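Local coordinates for HutD family protein (Pseudomonas aeruginosa, PDB 1YLL) that is of unknown function but belongs to the HutD family of the cupin clan and may be linked to histidine utilisation, at residues Thr26-Arg31 against Gly41-Ile46; Ala59-Ile64 against Ile114-Arg119; Gln125-Glu130 against Val190-Leu195; Leu75-Ala80 against Gln89-Ser94; Ile153-Gln158 against Gly176-Arg181. All blocks are in the same frame, centred on the assembly; numbering follows the deposited sequence.

Contact 1: residues Thr26-Arg31 against Gly41-Ile46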
# COMPACT_ATOMS: atom_id res chain seq x y z
N THR D 26 9.47 -28.93 18.21
CA THR D 26 9.22 -28.34 16.93
C THR D 26 7.90 -27.62 16.89
O THR D 26 6.91 -28.13 17.41
CB THR D 26 9.23 -29.39 15.83
OG1 THR D 26 10.54 -29.96 15.76
CG2 THR D 26 8.91 -28.74 14.47
N GLU D 27 7.90 -26.44 16.28
CA GLU D 27 6.68 -25.66 16.10
C GLU D 27 6.37 -25.62 14.59
O GLU D 27 7.07 -24.94 13.84
CB GLU D 27 6.84 -24.23 16.63
CG GLU D 27 6.97 -24.13 18.15
CD GLU D 27 7.00 -22.69 18.66
OE1 GLU D 27 7.23 -21.76 17.86
OE2 GLU D 27 6.81 -22.49 19.87
N GLU D 28 5.35 -26.34 14.14
CA GLU D 28 5.01 -26.35 12.72
C GLU D 28 4.28 -25.10 12.35
O GLU D 28 3.25 -24.75 12.94
CB GLU D 28 4.15 -27.57 12.36
CG GLU D 28 3.74 -27.60 10.86
CD GLU D 28 3.16 -28.94 10.41
OE1 GLU D 28 2.18 -28.93 9.65
OE2 GLU D 28 3.69 -29.99 10.79
N ILE D 29 4.81 -24.40 11.36
CA ILE D 29 4.18 -23.17 10.89
C ILE D 29 3.10 -23.49 9.87
O ILE D 29 1.98 -22.97 9.97
CB ILE D 29 5.25 -22.26 10.23
CG1 ILE D 29 6.29 -21.86 11.30
CG2 ILE D 29 4.59 -21.02 9.61
CD1 ILE D 29 7.46 -21.09 10.73
N ALA D 30 3.43 -24.35 8.92
CA ALA D 30 2.48 -24.67 7.87
C ALA D 30 2.91 -25.88 7.05
O ALA D 30 4.09 -26.26 7.05
CB ALA D 30 2.37 -23.45 6.94
N ARG D 31 1.97 -26.50 6.35
CA ARG D 31 2.27 -27.60 5.44
C ARG D 31 1.27 -27.48 4.29
O ARG D 31 0.24 -26.83 4.45
CB ARG D 31 2.13 -28.97 6.10
CG ARG D 31 0.72 -29.26 6.56
CD ARG D 31 0.63 -30.71 6.99
NE ARG D 31 1.56 -31.01 8.08
CZ ARG D 31 1.95 -32.23 8.42
NH1 ARG D 31 1.48 -33.28 7.76
NH2 ARG D 31 2.84 -32.40 9.38
N GLY D 41 3.76 -32.53 1.40
CA GLY D 41 4.56 -32.18 0.24
C GLY D 41 5.65 -31.20 0.66
O GLY D 41 6.78 -31.26 0.18
N TRP D 42 5.31 -30.28 1.54
CA TRP D 42 6.31 -29.37 2.09
C TRP D 42 5.82 -28.99 3.47
O TRP D 42 4.61 -29.04 3.78
CB TRP D 42 6.55 -28.11 1.21
CG TRP D 42 5.34 -27.30 0.89
CD1 TRP D 42 4.67 -27.25 -0.30
CD2 TRP D 42 4.67 -26.38 1.75
NE1 TRP D 42 3.63 -26.38 -0.24
CE2 TRP D 42 3.59 -25.82 1.02
CE3 TRP D 42 4.86 -25.97 3.09
CZ2 TRP D 42 2.70 -24.88 1.56
CZ3 TRP D 42 3.98 -25.03 3.62
CH2 TRP D 42 2.91 -24.50 2.87
N ARG D 43 6.77 -28.66 4.33
CA ARG D 43 6.47 -28.28 5.69
C ARG D 43 7.48 -27.23 6.14
O ARG D 43 8.68 -27.35 5.86
CB ARG D 43 6.60 -29.48 6.61
CG ARG D 43 6.36 -29.21 8.06
CD ARG D 43 6.26 -30.54 8.78
NE ARG D 43 6.36 -30.43 10.23
CZ ARG D 43 7.50 -30.41 10.92
NH1 ARG D 43 7.47 -30.33 12.24
NH2 ARG D 43 8.67 -30.45 10.30
N LEU D 44 6.98 -26.20 6.81
CA LEU D 44 7.84 -25.12 7.32
C LEU D 44 7.71 -25.16 8.83
O LEU D 44 6.60 -25.30 9.37
CB LEU D 44 7.31 -23.77 6.80
CG LEU D 44 8.11 -22.66 6.11
CD1 LEU D 44 7.82 -21.33 6.82
CD2 LEU D 44 9.60 -22.98 6.01
N SER D 45 8.81 -25.01 9.54
CA SER D 45 8.72 -25.08 10.99
C SER D 45 9.90 -24.37 11.67
O SER D 45 10.89 -24.04 11.01
CB SER D 45 8.75 -26.54 11.44
OG SER D 45 9.97 -27.18 11.00
N ILE D 46 9.74 -24.16 12.98
CA ILE D 46 10.80 -23.59 13.80
C ILE D 46 11.08 -24.67 14.83
O ILE D 46 10.15 -25.25 15.39
CB ILE D 46 10.34 -22.37 14.59
CG1 ILE D 46 10.07 -21.20 13.66
CG2 ILE D 46 11.41 -21.99 15.62
CD1 ILE D 46 9.20 -20.19 14.41
O HOH W 1 11.43 -29.35 12.56
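Strands 24-31 and 42-49 form a β-hairpin in the six-stranded sheet of this cupin-type fold, with a classic β-bulge where I29 and A30 both face L44. L44 O takes I29 N at 2.8 Å and, weakly, the amide of A30. On the face shared with E28 and S45, R43 runs extended, its CG anti to the backbone N (chi1 178°). R43 CB and CG skirt A30 O, 4.1 Å from CB, and R43 CD then comes 3.3 Å from E28 OE2. R43 NE donates to E28 OE2 at 2.8 Å, within the guanidinium plane but from above the carboxylate plane; the two planes stand 87° apart. R31, bent at chi3, grips the carboxylate side-on, with NE to OE1 and NH2 to OE2, both on syn lone pairs. OE2 thus serves two arginines, which should offset the repulsion between R31 NH2 and R43 NE, 4.1 Å apart. At the tip, R43 NH1 meets T26 CG2 end to end at 3.1 Å.

Contact 2: residues Ala59-Ile64 against Ile114-Arg119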
# COMPACT_ATOMS: atom_id res chain seq x y z
N ALA D 59 13.00 -39.32 5.31
CA ALA D 59 13.32 -40.08 4.11
C ALA D 59 12.64 -39.54 2.86
O ALA D 59 11.41 -39.35 2.84
CB ALA D 59 12.91 -41.54 4.31
N GLY D 60 13.44 -39.34 1.82
CA GLY D 60 12.92 -38.88 0.55
C GLY D 60 12.76 -37.37 0.39
O GLY D 60 12.51 -36.89 -0.71
N TYR D 61 12.92 -36.64 1.49
CA TYR D 61 12.77 -35.19 1.47
C TYR D 61 14.07 -34.43 1.40
O TYR D 61 15.12 -34.92 1.85
CB TYR D 61 12.07 -34.70 2.73
CG TYR D 61 10.63 -35.09 2.87
CD1 TYR D 61 10.27 -36.23 3.60
CD2 TYR D 61 9.62 -34.32 2.31
CE1 TYR D 61 8.92 -36.58 3.78
CE2 TYR D 61 8.27 -34.65 2.47
CZ TYR D 61 7.91 -35.77 3.21
OH TYR D 61 6.59 -36.05 3.46
N GLN D 62 14.00 -33.22 0.83
CA GLN D 62 15.13 -32.29 0.77
C GLN D 62 14.91 -31.35 1.97
O GLN D 62 13.80 -30.95 2.25
CB GLN D 62 15.08 -31.44 -0.50
CG GLN D 62 16.10 -30.31 -0.53
CD GLN D 62 17.51 -30.85 -0.55
OE1 GLN D 62 18.35 -30.49 0.29
NE2 GLN D 62 17.78 -31.69 -1.51
N ARG D 63 15.98 -31.01 2.66
CA ARG D 63 15.86 -30.11 3.81
C ARG D 63 16.74 -28.89 3.62
O ARG D 63 17.82 -28.96 3.02
CB ARG D 63 16.28 -30.83 5.10
CG ARG D 63 15.44 -32.06 5.47
CD ARG D 63 15.71 -32.51 6.92
NE ARG D 63 15.44 -31.43 7.88
CZ ARG D 63 15.43 -31.60 9.20
NH1 ARG D 63 15.69 -32.79 9.72
NH2 ARG D 63 15.16 -30.57 10.02
N ILE D 64 16.27 -27.76 4.13
CA ILE D 64 17.10 -26.55 4.15
C ILE D 64 16.87 -26.03 5.57
O ILE D 64 15.73 -25.75 5.96
CB ILE D 64 16.66 -25.49 3.16
CG1 ILE D 64 16.59 -26.07 1.74
CG2 ILE D 64 17.67 -24.33 3.18
CD1 ILE D 64 16.37 -24.97 0.66
N ILE D 114 11.18 -28.33 4.75
CA ILE D 114 11.37 -29.73 4.35
C ILE D 114 10.40 -29.91 3.19
O ILE D 114 9.22 -29.60 3.34
CB ILE D 114 11.02 -30.67 5.51
CG1 ILE D 114 11.91 -30.32 6.71
CG2 ILE D 114 11.19 -32.17 5.09
CD1 ILE D 114 11.66 -31.18 7.93
N TYR D 115 10.87 -30.43 2.05
CA TYR D 115 9.96 -30.61 0.94
C TYR D 115 10.35 -31.80 0.07
O TYR D 115 11.50 -32.25 0.08
CB TYR D 115 9.88 -29.34 0.08
CG TYR D 115 11.11 -29.04 -0.73
CD1 TYR D 115 11.20 -29.40 -2.08
CD2 TYR D 115 12.21 -28.41 -0.15
CE1 TYR D 115 12.35 -29.12 -2.83
CE2 TYR D 115 13.36 -28.12 -0.89
CZ TYR D 115 13.43 -28.47 -2.24
OH TYR D 115 14.58 -28.22 -2.94
N ALA D 116 9.36 -32.30 -0.67
CA ALA D 116 9.52 -33.44 -1.57
C ALA D 116 9.97 -32.89 -2.94
O ALA D 116 9.15 -32.36 -3.69
CB ALA D 116 8.18 -34.15 -1.67
N PRO D 117 11.25 -33.05 -3.29
CA PRO D 117 11.72 -32.50 -4.57
C PRO D 117 11.06 -33.06 -5.84
O PRO D 117 11.03 -32.40 -6.88
CB PRO D 117 13.23 -32.72 -4.52
CG PRO D 117 13.40 -33.92 -3.64
CD PRO D 117 12.32 -33.79 -2.60
N ARG D 118 10.49 -34.25 -5.74
CA ARG D 118 9.82 -34.79 -6.93
C ARG D 118 8.44 -34.13 -7.14
O ARG D 118 7.81 -34.26 -8.22
CB ARG D 118 9.66 -36.31 -6.77
CG ARG D 118 10.97 -37.06 -6.87
CD ARG D 118 10.85 -38.56 -6.57
NE ARG D 118 12.14 -39.20 -6.80
CZ ARG D 118 12.63 -39.48 -8.01
NH1 ARG D 118 13.83 -40.04 -8.13
NH2 ARG D 118 11.91 -39.23 -9.09
N ARG D 119 7.96 -33.40 -6.13
CA ARG D 119 6.65 -32.79 -6.21
C ARG D 119 6.70 -31.28 -6.21
O ARG D 119 5.78 -30.63 -6.70
CB ARG D 119 5.79 -33.23 -5.03
CG ARG D 119 5.43 -34.72 -5.03
CD ARG D 119 4.50 -35.03 -3.87
NE ARG D 119 3.82 -36.33 -4.03
CZ ARG D 119 4.19 -37.45 -3.41
NH1 ARG D 119 3.51 -38.57 -3.63
NH2 ARG D 119 5.23 -37.45 -2.58
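Y115 O is gripped by one donor across the contact, Q62 N, at 2.8 Å with an N-H...O angle of 165° and the donor nearly along the C=O axis. The return bond, Y115 N to Q62 O at 3.0 Å, completes an antiparallel hydrogen-bonded pair between strands 62-69 and 108-115, neighbours within the six-stranded sheet of a cupin-type fold. It lies where the first strand is entered and the second is left, so within 59-64 and 114-119 only this pair is hydrogen-bonded through the backbone. On one face the Y115 ring, set by a CG between the backbone N and the carbonyl carbon (chi1 71°), lies alongside Q62, the two side chains running the same way, and Q62 CB sits over the Y115 ring in a CH-π contact, 4.0 Å from its centroid. L177 of the second subunit packs on both residues. Y61 comes in differently: the edge of its ring, through CD2, lies 3.4 Å from Y115 C, while its CB meets I114 CG2 at 3.6 Å. Its hydroxyl is hydrogen-bonded to F40 O. On the face shared by R63 and I114, the arginine bends at chi3 and lies alongside the isoleucine, with NH2 hydrogen-bonded to N112 OD1. I114 CD1 rests over one face of that guanidinium, offset toward its rim and 3.8 Å from R63 NE.

Contact 3: residues Gln125-Glu130 against Val190-Leu195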
# COMPACT_ATOMS: atom_id res chain seq x y z
N GLN D 125 15.48 -17.72 0.43
CA GLN D 125 16.48 -16.67 0.57
C GLN D 125 16.22 -15.72 1.74
O GLN D 125 15.12 -15.24 1.90
CB GLN D 125 16.53 -15.82 -0.72
CG GLN D 125 17.58 -14.70 -0.65
CD GLN D 125 17.79 -13.96 -1.93
OE1 GLN D 125 16.98 -14.05 -2.85
NE2 GLN D 125 18.90 -13.21 -2.01
N TRP D 126 17.24 -15.48 2.56
CA TRP D 126 17.13 -14.52 3.66
C TRP D 126 17.36 -13.14 3.07
O TRP D 126 18.31 -12.94 2.33
CB TRP D 126 18.22 -14.82 4.72
CG TRP D 126 17.81 -15.94 5.59
CD1 TRP D 126 18.18 -17.27 5.48
CD2 TRP D 126 16.93 -15.87 6.70
NE1 TRP D 126 17.59 -18.01 6.45
CE2 TRP D 126 16.81 -17.19 7.22
CE3 TRP D 126 16.22 -14.84 7.32
CZ2 TRP D 126 16.00 -17.48 8.32
CZ3 TRP D 126 15.42 -15.13 8.41
CH2 TRP D 126 15.32 -16.44 8.91
N LEU D 127 16.45 -12.21 3.39
CA LEU D 127 16.52 -10.84 2.88
C LEU D 127 16.44 -9.87 4.05
O LEU D 127 15.63 -10.04 4.94
CB LEU D 127 15.32 -10.61 1.96
CG LEU D 127 15.26 -11.51 0.72
CD1 LEU D 127 13.86 -11.47 0.10
CD2 LEU D 127 16.31 -11.07 -0.27
N ARG D 128 17.29 -8.83 4.04
CA ARG D 128 17.22 -7.84 5.12
C ARG D 128 16.45 -6.67 4.53
O ARG D 128 16.92 -6.04 3.57
CB ARG D 128 18.61 -7.36 5.55
CG ARG D 128 18.57 -6.51 6.83
CD ARG D 128 19.98 -6.15 7.30
NE ARG D 128 20.00 -5.59 8.66
CZ ARG D 128 20.27 -4.32 8.95
NH1 ARG D 128 20.26 -3.92 10.21
NH2 ARG D 128 20.53 -3.46 7.98
N VAL D 129 15.28 -6.41 5.09
CA VAL D 129 14.43 -5.33 4.61
C VAL D 129 14.88 -4.02 5.29
O VAL D 129 14.69 -3.84 6.48
CB VAL D 129 12.94 -5.59 4.92
CG1 VAL D 129 12.10 -4.46 4.35
CG2 VAL D 129 12.49 -6.91 4.29
N GLU D 130 15.49 -3.15 4.50
CA GLU D 130 15.99 -1.87 4.98
C GLU D 130 15.18 -0.79 4.29
O GLU D 130 15.54 -0.32 3.21
CB GLU D 130 17.47 -1.73 4.64
CG GLU D 130 18.36 -2.66 5.44
CD GLU D 130 19.80 -2.59 5.00
OE1 GLU D 130 20.23 -1.50 4.56
OE2 GLU D 130 20.51 -3.61 5.12
N VAL D 190 13.98 -11.22 6.88
CA VAL D 190 12.86 -12.10 6.52
C VAL D 190 13.41 -13.24 5.68
O VAL D 190 14.50 -13.13 5.13
CB VAL D 190 11.76 -11.36 5.67
CG1 VAL D 190 11.17 -10.18 6.47
CG2 VAL D 190 12.33 -10.84 4.41
N CYS D 191 12.68 -14.36 5.62
CA CYS D 191 13.11 -15.47 4.78
C CYS D 191 11.96 -15.70 3.82
O CYS D 191 10.82 -15.99 4.23
CB CYS D 191 13.38 -16.70 5.61
SG CYS D 191 14.19 -18.00 4.59
N ALA D 192 12.26 -15.53 2.54
CA ALA D 192 11.28 -15.71 1.48
C ALA D 192 11.45 -17.13 0.96
O ALA D 192 12.51 -17.47 0.43
CB ALA D 192 11.55 -14.71 0.38
N VAL D 193 10.39 -17.93 1.08
CA VAL D 193 10.39 -19.32 0.60
C VAL D 193 9.34 -19.43 -0.52
O VAL D 193 8.18 -19.12 -0.28
CB VAL D 193 10.04 -20.28 1.74
CG1 VAL D 193 9.96 -21.72 1.20
CG2 VAL D 193 11.13 -20.23 2.80
N GLU D 194 9.74 -19.85 -1.72
CA GLU D 194 8.79 -19.95 -2.82
C GLU D 194 8.80 -21.38 -3.31
O GLU D 194 9.86 -22.00 -3.41
CB GLU D 194 9.16 -18.95 -3.94
CG GLU D 194 9.12 -17.51 -3.36
CD GLU D 194 9.84 -16.46 -4.18
OE1 GLU D 194 10.59 -15.61 -3.57
OE2 GLU D 194 9.64 -16.45 -5.41
N LEU D 195 7.60 -21.90 -3.56
CA LEU D 195 7.43 -23.27 -4.01
C LEU D 195 6.50 -23.30 -5.22
O LEU D 195 5.62 -22.46 -5.36
CB LEU D 195 6.79 -24.09 -2.87
CG LEU D 195 7.68 -24.28 -1.63
CD1 LEU D 195 6.87 -24.21 -0.35
CD2 LEU D 195 8.35 -25.63 -1.72
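This is a buried pairing of antiparallel strands at one edge of a five-stranded sheet of this cupin-type fold, between outermost strand 120-129 and its neighbour 187-197, reinforced by a cysteine packed on a tryptophan. Four backbone bonds tie Q125 to A192 and L127 to V190. The straightest runs from L127 N to V190 O, 2.8 Å at 171°, with the donor in the carbonyl plane. Between these two hydrogen-bonded pairs, W126 and C191 form a non-hydrogen-bonded one, and there the indole crosses over to the partner strand. W126 CG is anti to the carbonyl carbon (chi1 -80°), which brings one ring face onto C191. C191 CB stands on the normal of the W126 six-membered ring, 3.6 Å from its centroid, as a CH-π contact. C191 SG, anti to the backbone N, makes a sulfur-aromatic contact over the W126 five-membered ring, 3.9 Å from that centroid. The indole NE1 donates outside, to S66 OG. On the other face, L127 CB touches V190 CG2 at 3.9 Å and L127 CD1 reaches A192 CB at 4.0 Å; V129 CG2 adds a further contact with V190 CG2. W135 of the second subunit packs on Q125. With C191 CB and SG lying over the π face and NE1 bonded in another direction, the indole is held by dispersion on the C191 side, and its rotation is probably fixed by the bond to S66.

Contact 4: residues Leu75-Ala80 against Gln89-Ser94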
# COMPACT_ATOMS: atom_id res chain seq x y z
N LEU D 75 26.70 -29.23 11.67
CA LEU D 75 26.05 -30.47 11.29
C LEU D 75 27.03 -31.45 10.68
O LEU D 75 27.79 -31.08 9.77
CB LEU D 75 24.91 -30.20 10.26
CG LEU D 75 23.72 -29.43 10.83
CD1 LEU D 75 22.70 -29.18 9.73
CD2 LEU D 75 23.09 -30.22 12.00
N ARG D 76 27.04 -32.68 11.17
CA ARG D 76 27.89 -33.71 10.57
C ARG D 76 26.91 -34.50 9.69
O ARG D 76 25.98 -35.12 10.20
CB ARG D 76 28.50 -34.62 11.63
CG ARG D 76 29.59 -35.51 11.08
CD ARG D 76 30.15 -36.37 12.20
NE ARG D 76 29.19 -37.38 12.59
CZ ARG D 76 28.94 -37.75 13.84
NH1 ARG D 76 29.60 -37.19 14.85
NH2 ARG D 76 28.02 -38.68 14.08
N VAL D 77 27.10 -34.44 8.38
CA VAL D 77 26.19 -35.08 7.42
C VAL D 77 26.93 -36.23 6.71
O VAL D 77 27.87 -35.98 5.97
CB VAL D 77 25.74 -34.06 6.37
CG1 VAL D 77 24.65 -34.67 5.48
CG2 VAL D 77 25.23 -32.78 7.08
N ASP D 78 26.48 -37.44 6.95
CA ASP D 78 27.13 -38.62 6.37
C ASP D 78 28.63 -38.55 6.63
O ASP D 78 29.47 -38.80 5.74
CB ASP D 78 26.83 -38.69 4.88
CG ASP D 78 25.36 -38.92 4.60
OD1 ASP D 78 24.72 -39.70 5.32
OD2 ASP D 78 24.84 -38.33 3.63
N GLY D 79 28.97 -38.15 7.85
CA GLY D 79 30.37 -38.07 8.25
C GLY D 79 31.14 -36.80 7.97
O GLY D 79 32.25 -36.63 8.49
N ALA D 80 30.60 -35.91 7.15
CA ALA D 80 31.27 -34.66 6.82
C ALA D 80 30.76 -33.56 7.73
O ALA D 80 29.57 -33.27 7.74
CB ALA D 80 31.00 -34.29 5.39
N GLN D 89 22.20 -18.52 7.98
CA GLN D 89 23.08 -19.12 6.98
C GLN D 89 22.40 -20.42 6.63
O GLN D 89 22.56 -21.45 7.29
CB GLN D 89 24.47 -19.37 7.55
CG GLN D 89 25.11 -18.09 8.06
CD GLN D 89 26.54 -18.29 8.51
OE1 GLN D 89 26.85 -19.19 9.29
NE2 GLN D 89 27.43 -17.44 8.02
N ALA D 90 21.63 -20.37 5.56
CA ALA D 90 20.90 -21.56 5.14
C ALA D 90 21.83 -22.68 4.71
O ALA D 90 22.83 -22.44 4.05
CB ALA D 90 19.96 -21.21 4.01
N PHE D 91 21.44 -23.90 5.05
CA PHE D 91 22.23 -25.09 4.76
C PHE D 91 21.28 -26.20 4.28
O PHE D 91 20.31 -26.55 4.94
CB PHE D 91 22.94 -25.50 6.04
CG PHE D 91 23.80 -26.72 5.90
CD1 PHE D 91 25.07 -26.63 5.35
CD2 PHE D 91 23.34 -27.96 6.34
CE1 PHE D 91 25.87 -27.78 5.24
CE2 PHE D 91 24.13 -29.10 6.23
CZ PHE D 91 25.40 -29.00 5.68
N ALA D 92 21.57 -26.75 3.10
CA ALA D 92 20.73 -27.80 2.53
C ALA D 92 21.35 -29.18 2.71
O ALA D 92 22.58 -29.33 2.59
CB ALA D 92 20.53 -27.54 1.01
N PHE D 93 20.50 -30.15 3.02
CA PHE D 93 20.96 -31.54 3.17
C PHE D 93 19.79 -32.46 2.92
O PHE D 93 18.61 -32.06 2.95
CB PHE D 93 21.61 -31.77 4.55
CG PHE D 93 20.68 -31.64 5.72
CD1 PHE D 93 20.09 -32.76 6.32
CD2 PHE D 93 20.39 -30.37 6.25
CE1 PHE D 93 19.23 -32.62 7.43
CE2 PHE D 93 19.54 -30.23 7.33
CZ PHE D 93 18.95 -31.34 7.94
N SER D 94 20.11 -33.71 2.60
CA SER D 94 19.09 -34.69 2.35
C SER D 94 18.51 -35.31 3.62
O SER D 94 19.25 -35.58 4.57
CB SER D 94 19.68 -35.79 1.47
OG SER D 94 18.78 -36.87 1.36
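F91 places CG anti to its backbone N (chi1 -180°), whereas F93 holds CG between N and the carbonyl carbon (chi1 66°), and both rings meet side chains of segment 75-80. L75 answers with CG anti to its carbonyl carbon (chi1 -68°), bringing CD1 against both phenylalanines from one side. L75 CD1 lies 3.7 Å from F91 CD2 and 4.1 Å from F93 CE2. The L75 and F91 side chains pass alongside, running opposite ways. V77 instead meets F91 tip to tip: V77 CG2 approaches the ring edge, near its plane, 3.9 Å from F91 CE2. V77 CG1, the other branch, is 4.3 Å from F93 CB. The contact is wholly apolar; no hydrogen bond joins the segments, whose strand axes stay 9.5 Å apart. Two sheets pack face to face here, as in the β-barrel of cupins. Beyond V77 a type I' turn leads on to strand 80-81. Strand 73-77 lies in a four-stranded sheet, with L75 also touching V99 and C101 of strand 99-103, while strand 91-94 edges the six-stranded sheet beside strand 62-69.

Contact 5: residues Ile153-Gln158 against Gly176-Arg181; sequences ISLQGQ and GLQHWR
L177 O receives a weak bond from Q156 NE2, and the L177 side chain packs against Y115 of the second subunit. Past Q178, H179 is held by its backbone at both ends. H179 N donates to Q156 OE1 at 2.7 Å, arriving from above the amide plane of the glutamine, while H179 O accepts from Q156 N at 2.9 Å. Q156 can do both because its side chain folds back at chi2 (-66°) from a type I' turn, 155-158, that links strands 151-155 and 158-163 in a four-stranded antiparallel sheet of the cupin-type fold. Water 2 bridges this corner, donating to H179 O, accepting from G157 N and bonding S154 OG. The imidazole leads off from 153-158, stacked on H136, with NE2 bonded to D134 OD2. W180 offers one ring face to L155, whose CD1 sits 3.9 Å from the centroid of the W180 six-membered ring, 7° off its normal; I153 CG2 comes to the edge at CE3. R181 pairs with S154 through two backbone bonds, and R181 CB lies 3.3 Å from S154 OG.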
# COMPACT_ATOMS: atom_id res chain seq x y z
N ILE D 153 3.77 -5.98 4.26
CA ILE D 153 3.77 -6.60 2.95
C ILE D 153 2.66 -6.11 2.04
O ILE D 153 1.51 -5.97 2.45
CB ILE D 153 3.53 -8.13 3.03
CG1 ILE D 153 4.45 -8.77 4.06
CG2 ILE D 153 3.78 -8.76 1.67
CD1 ILE D 153 4.14 -10.26 4.30
N SER D 154 3.01 -5.83 0.78
CA SER D 154 1.97 -5.44 -0.15
C SER D 154 2.14 -6.35 -1.36
O SER D 154 3.24 -6.80 -1.66
CB SER D 154 2.11 -3.97 -0.52
OG SER D 154 3.23 -3.78 -1.35
N LEU D 155 1.02 -6.66 -2.01
CA LEU D 155 0.98 -7.51 -3.20
C LEU D 155 0.21 -6.74 -4.27
O LEU D 155 -0.94 -6.33 -4.04
CB LEU D 155 0.28 -8.83 -2.89
CG LEU D 155 -0.11 -9.79 -4.03
CD1 LEU D 155 1.11 -10.16 -4.87
CD2 LEU D 155 -0.70 -11.05 -3.43
N GLN D 156 0.82 -6.57 -5.44
CA GLN D 156 0.22 -5.81 -6.55
C GLN D 156 -0.13 -4.39 -6.09
O GLN D 156 -1.14 -3.81 -6.53
CB GLN D 156 -1.01 -6.53 -7.11
CG GLN D 156 -0.86 -8.04 -7.35
CD GLN D 156 0.13 -8.42 -8.45
OE1 GLN D 156 1.30 -8.02 -8.43
NE2 GLN D 156 -0.33 -9.22 -9.41
N GLY D 157 0.69 -3.83 -5.21
CA GLY D 157 0.51 -2.47 -4.71
C GLY D 157 -0.46 -2.28 -3.55
O GLY D 157 -0.62 -1.17 -3.04
N GLN D 158 -1.08 -3.37 -3.13
CA GLN D 158 -2.07 -3.34 -2.06
C GLN D 158 -1.54 -3.89 -0.73
O GLN D 158 -1.04 -5.02 -0.67
CB GLN D 158 -3.28 -4.15 -2.51
CG GLN D 158 -4.44 -4.19 -1.54
CD GLN D 158 -5.48 -5.21 -1.94
OE1 GLN D 158 -5.91 -5.27 -3.10
NE2 GLN D 158 -5.90 -6.03 -0.98
N GLY D 176 0.04 -16.42 -12.09
CA GLY D 176 0.70 -15.38 -12.86
C GLY D 176 1.82 -14.64 -12.13
O GLY D 176 2.20 -14.97 -11.01
N LEU D 177 2.34 -13.62 -12.80
CA LEU D 177 3.41 -12.82 -12.22
C LEU D 177 2.90 -11.92 -11.09
O LEU D 177 1.95 -11.14 -11.25
CB LEU D 177 4.02 -11.96 -13.34
CG LEU D 177 5.51 -11.71 -13.64
CD1 LEU D 177 5.68 -10.23 -13.88
CD2 LEU D 177 6.47 -12.25 -12.58
N GLN D 178 3.55 -12.03 -9.93
CA GLN D 178 3.19 -11.26 -8.75
C GLN D 178 4.23 -10.22 -8.40
O GLN D 178 5.44 -10.47 -8.52
CB GLN D 178 3.03 -12.18 -7.54
CG GLN D 178 2.17 -13.44 -7.77
CD GLN D 178 0.71 -13.11 -8.12
OE1 GLN D 178 0.07 -13.80 -8.92
NE2 GLN D 178 0.18 -12.06 -7.52
N HIS D 179 3.78 -9.06 -7.95
CA HIS D 179 4.69 -8.02 -7.53
C HIS D 179 4.60 -7.89 -6.02
O HIS D 179 3.58 -7.44 -5.47
CB HIS D 179 4.38 -6.67 -8.20
CG HIS D 179 5.39 -5.62 -7.89
ND1 HIS D 179 5.18 -4.28 -8.14
CD2 HIS D 179 6.62 -5.70 -7.33
CE1 HIS D 179 6.23 -3.58 -7.74
NE2 HIS D 179 7.12 -4.43 -7.25
N TRP D 180 5.65 -8.32 -5.33
CA TRP D 180 5.71 -8.29 -3.88
C TRP D 180 6.60 -7.17 -3.36
O TRP D 180 7.73 -7.02 -3.83
CB TRP D 180 6.30 -9.61 -3.33
CG TRP D 180 5.48 -10.81 -3.59
CD1 TRP D 180 5.65 -11.74 -4.58
CD2 TRP D 180 4.38 -11.26 -2.80
NE1 TRP D 180 4.73 -12.74 -4.45
CE2 TRP D 180 3.93 -12.47 -3.37
CE3 TRP D 180 3.74 -10.74 -1.67
CZ2 TRP D 180 2.85 -13.19 -2.83
CZ3 TRP D 180 2.65 -11.47 -1.12
CH2 TRP D 180 2.23 -12.67 -1.71
N ARG D 181 6.12 -6.41 -2.38
CA ARG D 181 6.90 -5.33 -1.80
C ARG D 181 6.87 -5.41 -0.28
O ARG D 181 5.82 -5.57 0.31
CB ARG D 181 6.39 -3.96 -2.26
CG ARG D 181 7.26 -2.82 -1.69
CD ARG D 181 6.73 -1.44 -2.06
NE ARG D 181 6.63 -1.26 -3.50
CZ ARG D 181 7.67 -1.22 -4.33
NH1 ARG D 181 8.91 -1.33 -3.86
NH2 ARG D 181 7.47 -1.08 -5.64
O HOH W 2 3.13 -4.76 -4.20

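How the contacts relate
Contacts 1 and 2 lie in the six-stranded sheet, and contact 4 joins its edge strand 91-94 to a four-stranded sheet. Contacts 1 and 2, centres 13 Å apart, are stitched by probable hydrogen bonds from R43 N to I114 O (2.8 Å) and from A116 N to G41 O (2.9 Å). Contact 2 passes to contact 4, 14 Å away between centres, through a probable hydrogen bond from R63 N to F93 O. Contact 3 belongs to the five-stranded sheet and meets contact 1 where L195 CD1 packs 3.7 Å from W42 CG. Contact 5 stands 14 Å from contact 3, centre to centre, and 34 Å from contact 4, on the opposite side of the chain's centre, consistent with a two-lobed, bicupin arrangement.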